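Local coordinates for protein myosin-I heavy chain (Dictyostelium discoideum, PDB 5EJY) that works as an actin-based motor with ATPase activity, takes part in the early steps of phagocytosis and in adhesion, and carries this MyTH4-FERM unit in its tail, at residues Y14-Y17 against D18-K22; K144-A147 against A148-K151; I469-E472 against N473-L477. All coordinates share one frame; numbering follows the deposited sequence.

This tail fragment, a MyTH4-FERM unit, offers three local contacts, each within one continuous run of chain. Contact 1 comes first in sequence, at the start of helix 16-23; contact 2 follows on helix 143-155, within the MyTH4 region; contact 3 closes the hairpin of strands 466-470 and 476-480 in the FERM region. Contacts 1 and 2 are neighbours, their centres about 11 Å apart: Y14 O lies 3.3 Å from A148 CB, and the Y14 and Y145 rings meet edge-to-face. Contact 3 is remote, its centre about 60 Å from that of contact 1 and 55 Å from that of contact 2; with nearest atoms about 45 Å or more apart, it belongs to the FERM part, away from the MyTH4 helices.

Contact 1. Residues Y14-Y17 against D18-K22; sequences YSFY and DYANK
With CG of Y17 anti to the backbone N (chi1 175°) and CG of N21 anti to its own carbonyl carbon (chi1 -72°), ring and amide meet one helical turn apart. N21 ND2 sits over one face of the Y17 ring, offset toward the rim and only 3.0 Å from CZ, a tight approach in which the amide stands steeply on the ring. D18 OD1 comes to the edge of the same ring, 3.5 Å from CD2. F16 points to a different side of the helix, its ring lying above A20, whose CB reaches one face as a CH-pi contact 4.3 Å from the centroid. The Y19 ring runs nearly parallel to that of F16 but slid aside, the two barely overlapping, with CE1 of F16 3.6 Å from CD1 of Y19. F16 packs on C107 and I110 of helix 102-112, and Y19 on C107 and D103 of the same helix, so these side chains join helix 16-23 to helix 102-112. Backbone bonds start the coil: S15 O receives D18 N at 2.9 Å and, weakly, Y19 N, while A20 N binds F16 O. All this is the N-terminal first turn of helix 16-23, with S15 at the N-cap and a water, 2.7 Å from D18 OD2, standing between S15 N and that oxygen where a capping box would have a direct bond.

Contact 2. Residues K144-A147 against A148-K151; sequences KYFA and AYLK
F146 and L150 face each other one turn apart on helix 143-155 of the MyTH4 domain, a helical domain of the myosin tail, and their meeting illustrates i to i+4 packing on a largely buried helix. The apolar contacts come first. L150 CG lies over one face of the F146 ring, a CH-pi contact 4.1 Å from the centroid, while its two methyls divide the rim: CD1 comes to 3.4 Å from F146 CE2, and CD2 to 3.7 Å from F146 CZ. CG of F146, anti to the backbone N (chi1 178°) and beside the carbonyl carbon, turns that face to L150, whose own CG, anti to its carbonyl carbon (chi1 -72°), comes over it. Y149 adds only a loose touch of CD2 on F146 CE1. Beyond the segments, L174 of helix 161-180 touches both F146 and L150, I129 and C133 of helix 119-133 press on F146, and Y106 meets its ring edge-to-face. Replacing this ring by an alanine's methyl is likely to open a gap toward L174, I129 and C133 and leave the L150 methyls without the face they rest on. Hydrogen bonds form a regular ladder: A148 N to K144 O at 2.9 Å, Y149 N to Y145 O at 3.1 Å, L150 N to F146 O at 3.0 Å, and K151 N to A147 O at 3.1 Å. As for polar ends, Y149 OH bonds S113 OG, and K151 NZ is gripped by a salt bridge to D8 and hydrogen bonds to Q4 and L6 O, while K151 CG lies 3.3 Å from A147 O.

Contact 3. Residues I469-E472 against N473-L477; sequences IILE and NKSTL
L471 and S475 meet at the neck of a beta hairpin whose connection is a type I turn, L471 to K474, followed by a G1 beta bulge. The innermost bonds define it: L471 N reaches S475 O at 2.9 Å, almost straight, and K474 N closes the turn on L471 O at 3.0 Å. K474 takes the left-handed backbone conformation (phi 79°) of the bulge position, which swings the chain back into the returning strand. There the pairing turns regular. I469 and L477 form a hydrogen-bonded antiparallel pair, joined by two nearly linear bonds of 2.9 Å each, I469 N to L477 O and L477 N to I469 O. Nearer the turn, I470 and T476 form a non-hydrogen-bonded pair, CD1 of I470 lying 3.4 Å from OG1 of T476. Their side chains point to one face of the sheet, those of I469 and L477 to the other. L471 CD1 comes to 4.3 Å from L477 CB, and V450 of strand 445-450, the edge of the four-stranded antiparallel sheet, touches both I469 and L471, so this apolar cluster joins the hairpin to that sheet in what is probably the C-terminal, PH-like lobe of the FERM domain. Farther out, N454 ND2 donates to E472 OE1, and Q455 accepts from I470 N. The turn itself is braced by N473: with CG held between backbone N and carbonyl carbon (chi1 57°), its side chain folds back as an Asx turn, and OD1 accepts two bonds from one residue, S475 N at 3.0 Å and S475 OG at 2.7 Å.

Contact 1. Residues Y14-Y17 against D18-K22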
loop_
_atom_site.group_PDB
_atom_site.type_symbol
_atom_site.label_atom_id
_atom_site.label_comp_id
_atom_site.label_asym_id
_atom_site.label_seq_id
_atom_site.Cartn_x
_atom_site.Cartn_y
_atom_site.Cartn_z
ATOM N N TYR A 14 -29.260 -20.565 10.211
ATOM C CA TYR A 14 -29.323 -19.448 9.281
ATOM C C TYR A 14 -29.530 -19.940 7.864
ATOM O O TYR A 14 -28.580 -20.197 7.126
ATOM C CB TYR A 14 -28.058 -18.588 9.393
ATOM C CG TYR A 14 -27.949 -17.882 10.721
ATOM C CD1 TYR A 14 -28.531 -16.638 10.911
ATOM C CD2 TYR A 14 -27.278 -18.461 11.786
ATOM C CE1 TYR A 14 -28.440 -15.984 12.119
ATOM C CE2 TYR A 14 -27.182 -17.815 13.001
ATOM C CZ TYR A 14 -27.768 -16.577 13.162
ATOM O OH TYR A 14 -27.685 -15.920 14.363
ATOM N N SER A 15 -30.792 -20.078 7.489
ATOM C CA SER A 15 -31.138 -20.582 6.177
ATOM C C SER A 15 -31.570 -19.438 5.275
ATOM O O SER A 15 -32.469 -18.683 5.635
ATOM C CB SER A 15 -32.280 -21.594 6.292
ATOM O OG SER A 15 -32.764 -21.919 5.005
ATOM N N PHE A 16 -30.944 -19.324 4.106
ATOM C CA PHE A 16 -31.282 -18.253 3.168
ATOM C C PHE A 16 -32.757 -18.284 2.778
ATOM O O PHE A 16 -33.326 -17.258 2.422
ATOM C CB PHE A 16 -30.413 -18.320 1.907
ATOM C CG PHE A 16 -30.556 -17.112 1.011
ATOM C CD1 PHE A 16 -30.114 -15.861 1.432
ATOM C CD2 PHE A 16 -31.131 -17.224 -0.244
ATOM C CE1 PHE A 16 -30.246 -14.752 0.625
ATOM C CE2 PHE A 16 -31.259 -16.122 -1.065
ATOM C CZ PHE A 16 -30.819 -14.875 -0.629
ATOM N N TYR A 17 -33.367 -19.469 2.827
ATOM C CA TYR A 17 -34.802 -19.590 2.589
ATOM C C TYR A 17 -35.575 -18.591 3.441
ATOM O O TYR A 17 -36.474 -17.906 2.955
ATOM C CB TYR A 17 -35.273 -21.011 2.917
ATOM C CG TYR A 17 -36.770 -21.204 2.817
ATOM C CD1 TYR A 17 -37.364 -21.475 1.598
ATOM C CD2 TYR A 17 -37.582 -21.121 3.942
ATOM C CE1 TYR A 17 -38.717 -21.660 1.486
ATOM C CE2 TYR A 17 -38.958 -21.309 3.843
ATOM C CZ TYR A 17 -39.512 -21.582 2.603
ATOM O OH TYR A 17 -40.866 -21.773 2.458
ATOM N N ASP A 18 -35.242 -18.529 4.723
ATOM C CA ASP A 18 -35.950 -17.651 5.635
ATOM C C ASP A 18 -35.643 -16.192 5.334
ATOM O O ASP A 18 -36.538 -15.355 5.342
ATOM C CB ASP A 18 -35.581 -17.970 7.077
ATOM C CG ASP A 18 -36.128 -19.320 7.529
ATOM O OD1 ASP A 18 -37.231 -19.687 7.070
ATOM O OD2 ASP A 18 -35.450 -20.009 8.315
ATOM N N TYR A 19 -34.374 -15.891 5.067
ATOM C CA TYR A 19 -33.987 -14.511 4.762
ATOM C C TYR A 19 -34.730 -14.025 3.527
ATOM O O TYR A 19 -35.295 -12.933 3.514
ATOM C CB TYR A 19 -32.475 -14.405 4.533
ATOM C CG TYR A 19 -32.058 -13.019 4.086
ATOM C CD1 TYR A 19 -32.163 -12.650 2.757
ATOM C CD2 TYR A 19 -31.589 -12.083 4.995
ATOM C CE1 TYR A 19 -31.807 -11.379 2.331
ATOM C CE2 TYR A 19 -31.224 -10.802 4.580
ATOM C CZ TYR A 19 -31.335 -10.467 3.244
ATOM O OH TYR A 19 -30.988 -9.208 2.804
ATOM N N ALA A 20 -34.725 -14.848 2.489
ATOM C CA ALA A 20 -35.309 -14.488 1.201
ATOM C C ALA A 20 -36.834 -14.311 1.250
ATOM O O ALA A 20 -37.374 -13.386 0.646
ATOM C CB ALA A 20 -34.915 -15.507 0.149
ATOM N N ASN A 21 -37.538 -15.196 1.955
ATOM C CA ASN A 21 -38.979 -15.005 2.118
ATOM C C ASN A 21 -39.316 -13.709 2.848
ATOM O O ASN A 21 -40.285 -13.038 2.513
ATOM C CB ASN A 21 -39.627 -16.184 2.845
ATOM C CG ASN A 21 -39.702 -17.413 1.988
ATOM O OD1 ASN A 21 -39.722 -17.329 0.763
ATOM N ND2 ASN A 21 -39.753 -18.575 2.626
ATOM N N LYS A 22 -38.515 -13.357 3.847
ATOM C CA LYS A 22 -38.801 -12.163 4.635
ATOM C C LYS A 22 -38.391 -10.867 3.943
ATOM O O LYS A 22 -39.006 -9.817 4.167
ATOM C CB LYS A 22 -38.133 -12.249 6.008
ATOM C CG LYS A 22 -38.372 -11.028 6.880
ATOM C CD LYS A 22 -37.849 -11.247 8.288
HETATM O O HOH W 1 -33.089 -19.256 9.273
#

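Contact 2. Residues K144-A147 against A148-K151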
loop_
_atom_site.group_PDB
_atom_site.type_symbol
_atom_site.label_atom_id
_atom_site.label_comp_id
_atom_site.label_asym_id
_atom_site.label_seq_id
_atom_site.Cartn_x
_atom_site.Cartn_y
_atom_site.Cartn_z
ATOM N N LYS A 144 -24.598 -13.734 8.259
ATOM C CA LYS A 144 -24.686 -15.092 8.805
ATOM C C LYS A 144 -25.337 -16.067 7.822
ATOM O O LYS A 144 -24.933 -17.223 7.723
ATOM C CB LYS A 144 -25.427 -15.096 10.138
ATOM C CG LYS A 144 -24.787 -14.211 11.190
ATOM C CD LYS A 144 -24.168 -15.019 12.315
ATOM C CE LYS A 144 -24.098 -14.201 13.602
ATOM N NZ LYS A 144 -23.422 -14.940 14.706
ATOM N N TYR A 145 -26.340 -15.599 7.090
ATOM C CA TYR A 145 -26.986 -16.436 6.092
ATOM C C TYR A 145 -26.014 -16.744 4.972
ATOM O O TYR A 145 -25.966 -17.863 4.469
ATOM C CB TYR A 145 -28.226 -15.744 5.525
ATOM C CG TYR A 145 -29.298 -15.506 6.556
ATOM C CD1 TYR A 145 -30.217 -16.512 6.879
ATOM C CD2 TYR A 145 -29.397 -14.294 7.215
ATOM C CE1 TYR A 145 -31.206 -16.289 7.831
ATOM C CE2 TYR A 145 -30.375 -14.070 8.167
ATOM C CZ TYR A 145 -31.276 -15.073 8.468
ATOM O OH TYR A 145 -32.250 -14.850 9.412
ATOM N N PHE A 146 -25.230 -15.746 4.578
ATOM C CA PHE A 146 -24.300 -15.945 3.484
ATOM C C PHE A 146 -23.168 -16.840 3.945
ATOM O O PHE A 146 -22.713 -17.703 3.208
ATOM C CB PHE A 146 -23.750 -14.609 2.931
ATOM C CG PHE A 146 -22.753 -14.807 1.840
ATOM C CD1 PHE A 146 -23.148 -15.316 0.614
ATOM C CD2 PHE A 146 -21.412 -14.550 2.053
ATOM C CE1 PHE A 146 -22.214 -15.541 -0.397
ATOM C CE2 PHE A 146 -20.474 -14.785 1.042
ATOM C CZ PHE A 146 -20.879 -15.266 -0.178
ATOM N N ALA A 147 -22.718 -16.639 5.176
ATOM C CA ALA A 147 -21.658 -17.487 5.713
ATOM C C ALA A 147 -22.111 -18.946 5.801
ATOM O O ALA A 147 -21.332 -19.870 5.553
ATOM C CB ALA A 147 -21.223 -16.979 7.077
ATOM N N ALA A 148 -23.372 -19.156 6.161
ATOM C CA ALA A 148 -23.899 -20.527 6.217
ATOM C C ALA A 148 -23.873 -21.137 4.823
ATOM O O ALA A 148 -23.526 -22.311 4.625
ATOM C CB ALA A 148 -25.313 -20.530 6.794
ATOM N N TYR A 149 -24.221 -20.322 3.839
ATOM C CA TYR A 149 -24.243 -20.768 2.458
ATOM C C TYR A 149 -22.848 -21.193 1.985
ATOM O O TYR A 149 -22.697 -22.211 1.306
ATOM C CB TYR A 149 -24.811 -19.661 1.567
ATOM C CG TYR A 149 -24.968 -20.069 0.127
ATOM C CD1 TYR A 149 -25.922 -21.011 -0.242
ATOM C CD2 TYR A 149 -24.179 -19.512 -0.862
ATOM C CE1 TYR A 149 -26.081 -21.386 -1.559
ATOM C CE2 TYR A 149 -24.323 -19.875 -2.181
ATOM C CZ TYR A 149 -25.283 -20.823 -2.523
ATOM O OH TYR A 149 -25.443 -21.210 -3.825
ATOM N N LEU A 150 -21.833 -20.409 2.351
ATOM C CA LEU A 150 -20.446 -20.728 2.006
ATOM C C LEU A 150 -20.009 -22.061 2.626
ATOM O O LEU A 150 -19.461 -22.916 1.955
ATOM C CB LEU A 150 -19.502 -19.618 2.503
ATOM C CG LEU A 150 -19.539 -18.280 1.756
ATOM C CD1 LEU A 150 -18.563 -17.289 2.385
ATOM C CD2 LEU A 150 -19.205 -18.505 0.297
ATOM N N LYS A 151 -20.217 -22.201 3.924
ATOM C CA LYS A 151 -19.718 -23.375 4.630
ATOM C C LYS A 151 -20.426 -24.633 4.140
ATOM O O LYS A 151 -19.793 -25.674 3.926
ATOM C CB LYS A 151 -19.876 -23.201 6.141
ATOM C CG LYS A 151 -19.145 -21.999 6.689
ATOM C CD LYS A 151 -18.954 -22.069 8.194
ATOM C CE LYS A 151 -17.790 -22.983 8.560
ATOM N NZ LYS A 151 -17.525 -22.950 10.031
#

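Contact 3. Residues I469-E472 against N473-L477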
loop_
_atom_site.group_PDB
_atom_site.type_symbol
_atom_site.label_atom_id
_atom_site.label_comp_id
_atom_site.label_asym_id
_atom_site.label_seq_id
_atom_site.Cartn_x
_atom_site.Cartn_y
_atom_site.Cartn_z
ATOM N N ILE A 469 2.015 22.719 13.748
ATOM C CA ILE A 469 2.820 22.267 14.866
ATOM C C ILE A 469 2.983 23.416 15.851
ATOM O O ILE A 469 3.242 24.546 15.448
ATOM C CB ILE A 469 4.191 21.811 14.364
ATOM C CG1 ILE A 469 4.031 20.543 13.506
ATOM C CG2 ILE A 469 5.139 21.568 15.515
ATOM C CD1 ILE A 469 4.926 20.554 12.289
ATOM N N ILE A 470 2.820 23.127 17.136
ATOM C CA ILE A 470 2.857 24.184 18.145
ATOM C C ILE A 470 4.269 24.388 18.661
ATOM O O ILE A 470 4.943 23.431 19.082
ATOM C CB ILE A 470 1.927 23.876 19.321
ATOM C CG1 ILE A 470 0.514 23.579 18.824
ATOM C CG2 ILE A 470 1.910 25.042 20.324
ATOM C CD1 ILE A 470 -0.177 24.767 18.226
ATOM N N LEU A 471 4.720 25.637 18.627
ATOM C CA LEU A 471 6.033 25.990 19.150
ATOM C C LEU A 471 5.981 26.289 20.652
ATOM O O LEU A 471 4.903 26.378 21.252
ATOM C CB LEU A 471 6.616 27.161 18.362
ATOM C CG LEU A 471 6.528 26.930 16.854
ATOM C CD1 LEU A 471 6.975 28.150 16.052
ATOM C CD2 LEU A 471 7.336 25.687 16.459
ATOM N N GLU A 472 7.150 26.424 21.263
ATOM C CA GLU A 472 7.225 26.610 22.711
ATOM C C GLU A 472 6.500 27.889 23.173
ATOM O O GLU A 472 5.955 27.932 24.281
ATOM C CB GLU A 472 8.689 26.598 23.175
ATOM C CG GLU A 472 8.888 26.844 24.670
ATOM C CD GLU A 472 8.201 25.805 25.551
ATOM O OE1 GLU A 472 8.325 24.595 25.267
ATOM O OE2 GLU A 472 7.534 26.203 26.534
ATOM N N ASN A 473 6.457 28.902 22.309
ATOM C CA ASN A 473 5.814 30.177 22.657
ATOM C C ASN A 473 4.320 30.200 22.366
ATOM O O ASN A 473 3.675 31.257 22.403
ATOM C CB ASN A 473 6.511 31.361 21.982
ATOM C CG ASN A 473 6.564 31.239 20.465
ATOM O OD1 ASN A 473 5.749 30.550 19.852
ATOM N ND2 ASN A 473 7.520 31.933 19.854
ATOM N N LYS A 474 3.782 29.024 22.068
ATOM C CA LYS A 474 2.364 28.858 21.803
ATOM C C LYS A 474 1.930 29.276 20.397
ATOM O O LYS A 474 0.760 29.132 20.063
ATOM C CB LYS A 474 1.505 29.558 22.873
ATOM C CG LYS A 474 1.785 29.088 24.297
ATOM C CD LYS A 474 0.615 29.384 25.231
ATOM C CE LYS A 474 0.798 28.696 26.585
ATOM N NZ LYS A 474 0.666 27.205 26.506
ATOM N N SER A 475 2.845 29.792 19.582
ATOM C CA SER A 475 2.483 30.126 18.207
ATOM C C SER A 475 2.504 28.853 17.355
ATOM O O SER A 475 3.016 27.823 17.790
ATOM C CB SER A 475 3.411 31.168 17.604
ATOM O OG SER A 475 4.677 30.615 17.343
ATOM N N THR A 476 1.949 28.945 16.152
ATOM C CA THR A 476 1.794 27.786 15.271
ATOM C C THR A 476 2.671 27.898 14.037
ATOM O O THR A 476 2.751 28.952 13.415
ATOM C CB THR A 476 0.332 27.643 14.844
ATOM O OG1 THR A 476 -0.454 27.300 15.990
ATOM C CG2 THR A 476 0.172 26.570 13.775
ATOM N N LEU A 477 3.365 26.815 13.709
ATOM C CA LEU A 477 4.064 26.730 12.444
ATOM C C LEU A 477 3.192 25.859 11.550
ATOM O O LEU A 477 2.975 24.689 11.854
ATOM C CB LEU A 477 5.439 26.077 12.617
ATOM C CG LEU A 477 6.129 25.576 11.336
ATOM C CD1 LEU A 477 6.333 26.678 10.307
ATOM C CD2 LEU A 477 7.466 24.908 11.660
HETATM O O HOH W 2 3.663 25.885 25.385
#